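SusD superfamily protein (Bacteroides vulgatus, PDB 3MYV) probably binds polysaccharide at the outer membrane as a member of the SusD family. Local coordinates at residues G129-K134 and V423-Y428. Sequence-based numbering, arbitrary orientation.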
loop_
_atom_site.group_PDB
_atom_site.type_symbol
_atom_site.label_atom_id
_atom_site.label_comp_id
_atom_site.label_asym_id
_atom_site.label_seq_id
_atom_site.Cartn_x
_atom_site.Cartn_y
_atom_site.Cartn_z
ATOM N N GLY A 129 -8.958 2.003 -11.839
ATOM C CA GLY A 129 -10.216 2.704 -11.731
ATOM C C GLY A 129 -10.088 3.970 -10.926
ATOM O O GLY A 129 -9.152 4.125 -10.121
ATOM N N TYR A 130 -11.001 4.907 -11.192
ATOM C CA TYR A 130 -11.034 6.158 -10.474
ATOM C C TYR A 130 -11.432 5.854 -9.020
ATOM O O TYR A 130 -12.077 4.814 -8.738
ATOM C CB TYR A 130 -12.013 7.138 -11.163
ATOM C CG TYR A 130 -11.464 7.729 -12.439
ATOM C CD1 TYR A 130 -11.490 7.012 -13.634
ATOM C CD2 TYR A 130 -10.887 8.993 -12.451
ATOM C CE1 TYR A 130 -10.968 7.552 -14.799
ATOM C CE2 TYR A 130 -10.374 9.540 -13.611
ATOM C CZ TYR A 130 -10.410 8.824 -14.783
ATOM O OH TYR A 130 -9.900 9.382 -15.949
ATOM N N PRO A 131 -11.028 6.723 -8.079
ATOM C CA PRO A 131 -11.360 6.453 -6.674
ATOM C C PRO A 131 -12.838 6.197 -6.470
ATOM O O PRO A 131 -13.692 6.917 -7.015
ATOM C CB PRO A 131 -10.948 7.761 -5.959
ATOM C CG PRO A 131 -9.902 8.326 -6.829
ATOM C CD PRO A 131 -10.303 8.000 -8.223
ATOM N N TYR A 132 -13.143 5.175 -5.677
ATOM C CA TYR A 132 -14.537 4.892 -5.354
ATOM C C TYR A 132 -15.293 6.133 -4.940
ATOM O O TYR A 132 -16.450 6.338 -5.357
ATOM C CB TYR A 132 -14.658 3.837 -4.248
ATOM C CG TYR A 132 -16.099 3.600 -3.860
ATOM C CD1 TYR A 132 -16.878 2.712 -4.566
ATOM C CD2 TYR A 132 -16.699 4.319 -2.816
ATOM C CE1 TYR A 132 -18.184 2.497 -4.241
ATOM C CE2 TYR A 132 -18.019 4.119 -2.493
ATOM C CZ TYR A 132 -18.762 3.204 -3.207
ATOM O OH TYR A 132 -20.089 3.002 -2.906
ATOM N N THR A 133 -14.648 6.956 -4.106
ATOM C CA THR A 133 -15.295 8.126 -3.529
ATOM C C THR A 133 -15.578 9.214 -4.559
ATOM O O THR A 133 -16.367 10.090 -4.289
ATOM C CB THR A 133 -14.459 8.700 -2.350
ATOM O OG1 THR A 133 -13.077 8.723 -2.716
ATOM C CG2 THR A 133 -14.631 7.820 -1.128
ATOM N N LYS A 134 -15.011 9.147 -5.763
ATOM C CA LYS A 134 -15.369 10.140 -6.811
ATOM C C LYS A 134 -16.843 10.085 -7.240
ATOM O O LYS A 134 -17.494 11.121 -7.464
ATOM C CB LYS A 134 -14.480 9.989 -8.057
ATOM C CG LYS A 134 -14.736 11.065 -9.115
ATOM C CD LYS A 134 -13.847 10.881 -10.317
ATOM C CE LYS A 134 -14.009 12.043 -11.268
ATOM N NZ LYS A 134 -13.239 11.796 -12.528
ATOM N N VAL A 423 -2.677 17.647 -9.563
ATOM C CA VAL A 423 -3.284 16.355 -9.911
ATOM C C VAL A 423 -4.492 16.130 -9.011
ATOM O O VAL A 423 -4.403 16.267 -7.784
ATOM C CB VAL A 423 -2.282 15.209 -9.756
ATOM C CG1 VAL A 423 -2.988 13.842 -9.875
ATOM C CG2 VAL A 423 -1.152 15.372 -10.792
ATOM N N ASP A 424 -5.630 15.801 -9.614
ATOM C CA ASP A 424 -6.821 15.486 -8.847
ATOM C C ASP A 424 -7.530 14.351 -9.549
ATOM O O ASP A 424 -7.012 13.827 -10.533
ATOM C CB ASP A 424 -7.715 16.725 -8.673
ATOM C CG ASP A 424 -8.330 17.207 -9.938
ATOM O OD1 ASP A 424 -8.365 16.485 -10.961
ATOM O OD2 ASP A 424 -8.814 18.354 -9.887
ATOM N N TRP A 425 -8.706 13.974 -9.074
ATOM C CA TRP A 425 -9.372 12.797 -9.613
ATOM C C TRP A 425 -10.040 13.007 -10.990
ATOM O O TRP A 425 -10.707 12.109 -11.503
ATOM C CB TRP A 425 -10.297 12.177 -8.570
ATOM C CG TRP A 425 -11.462 12.975 -8.106
ATOM C CD1 TRP A 425 -12.088 13.985 -8.776
ATOM C CD2 TRP A 425 -12.195 12.792 -6.878
ATOM N NE1 TRP A 425 -13.146 14.468 -8.029
ATOM C CE2 TRP A 425 -13.247 13.738 -6.872
ATOM C CE3 TRP A 425 -12.089 11.902 -5.806
ATOM C CZ2 TRP A 425 -14.155 13.850 -5.810
ATOM C CZ3 TRP A 425 -12.998 12.014 -4.742
ATOM C CH2 TRP A 425 -14.010 12.976 -4.754
ATOM N N ASP A 426 -9.897 14.199 -11.558
ATOM C CA ASP A 426 -10.375 14.484 -12.923
ATOM C C ASP A 426 -9.240 14.382 -13.929
ATOM O O ASP A 426 -9.478 14.448 -15.134
ATOM C CB ASP A 426 -10.979 15.879 -13.003
ATOM C CG ASP A 426 -12.262 16.016 -12.194
ATOM O OD1 ASP A 426 -13.017 15.045 -12.076
ATOM O OD2 ASP A 426 -12.513 17.123 -11.706
ATOM N N PHE A 427 -8.008 14.226 -13.444
ATOM C CA PHE A 427 -6.845 14.056 -14.320
ATOM C C PHE A 427 -6.846 12.667 -14.925
ATOM O O PHE A 427 -6.882 11.680 -14.199
ATOM C CB PHE A 427 -5.569 14.229 -13.504
ATOM C CG PHE A 427 -4.306 14.195 -14.313
ATOM C CD1 PHE A 427 -4.214 14.837 -15.542
ATOM C CD2 PHE A 427 -3.169 13.594 -13.795
ATOM C CE1 PHE A 427 -3.024 14.825 -16.260
ATOM C CE2 PHE A 427 -2.001 13.599 -14.487
ATOM C CZ PHE A 427 -1.919 14.216 -15.722
ATOM N N TYR A 428 -6.791 12.578 -16.254
ATOM C CA TYR A 428 -7.042 11.293 -16.914
ATOM C C TYR A 428 -5.977 10.265 -16.575
ATOM O O TYR A 428 -6.234 9.052 -16.651
ATOM C CB TYR A 428 -7.236 11.446 -18.425
ATOM C CG TYR A 428 -5.980 11.575 -19.272
ATOM C CD1 TYR A 428 -5.328 12.793 -19.416
ATOM C CD2 TYR A 428 -5.480 10.491 -19.964
ATOM C CE1 TYR A 428 -4.200 12.919 -20.202
ATOM C CE2 TYR A 428 -4.368 10.599 -20.760
ATOM C CZ TYR A 428 -3.721 11.818 -20.875
ATOM O OH TYR A 428 -2.596 11.924 -21.657
HETATM O O HOH W 1 -8.477 7.830 -17.623
HETATM O O HOH W 2 -13.839 13.761 -14.507
#
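W425, the second residue of a type I beta turn from D424 to F427, lays its indole against K134 in the loop that follows strand 422-423 of this SusD-family fold. The turn meets the short helical segment that begins after helix 103-128, so two parts of the chain far apart in sequence pack at the surface. The tight part is the indole face. The lysine runs obliquely across it: CA of K134 sits over the six-membered ring in a CH-pi contact, 3.7 Å from its centroid. K134 CG, anti to the backbone N (chi1 -175°), lies over the indole, and the extended chain beyond takes K134 CE to W425 CD1 at 3.7 Å. T133 crosses the indole at about a right angle, its OG1 3.9 Å from W425 CZ3; that hydroxyl is hydrogen-bonded to the backbone O of R403. P131 CD touches W425 CB at 4.2 Å. Beyond the ring, K134 NZ makes a short hydrogen bond of 2.7 Å to W425 O, with the donor NZ 33° out of the carbonyl plane. The same oxygen approaches the edge of the Y130 ring near its plane, W425 O lying 3.3 Å from Y130 CD2. The solvent side is looser: K134 NZ and D426 OD1 form only a weak, 3.3 Å salt bridge, which a water bonded to both atoms supplements. D424 OD1 accepts from D426 N in an Asx turn and D424 O from F427 N, so both bonds close the turn. At the other end, Y428 packs its ring edge-to-face with that of Y451, and a second water joins the segments, accepting from Y130 OH and donating to Y428 O, 2.7 Å from each oxygen.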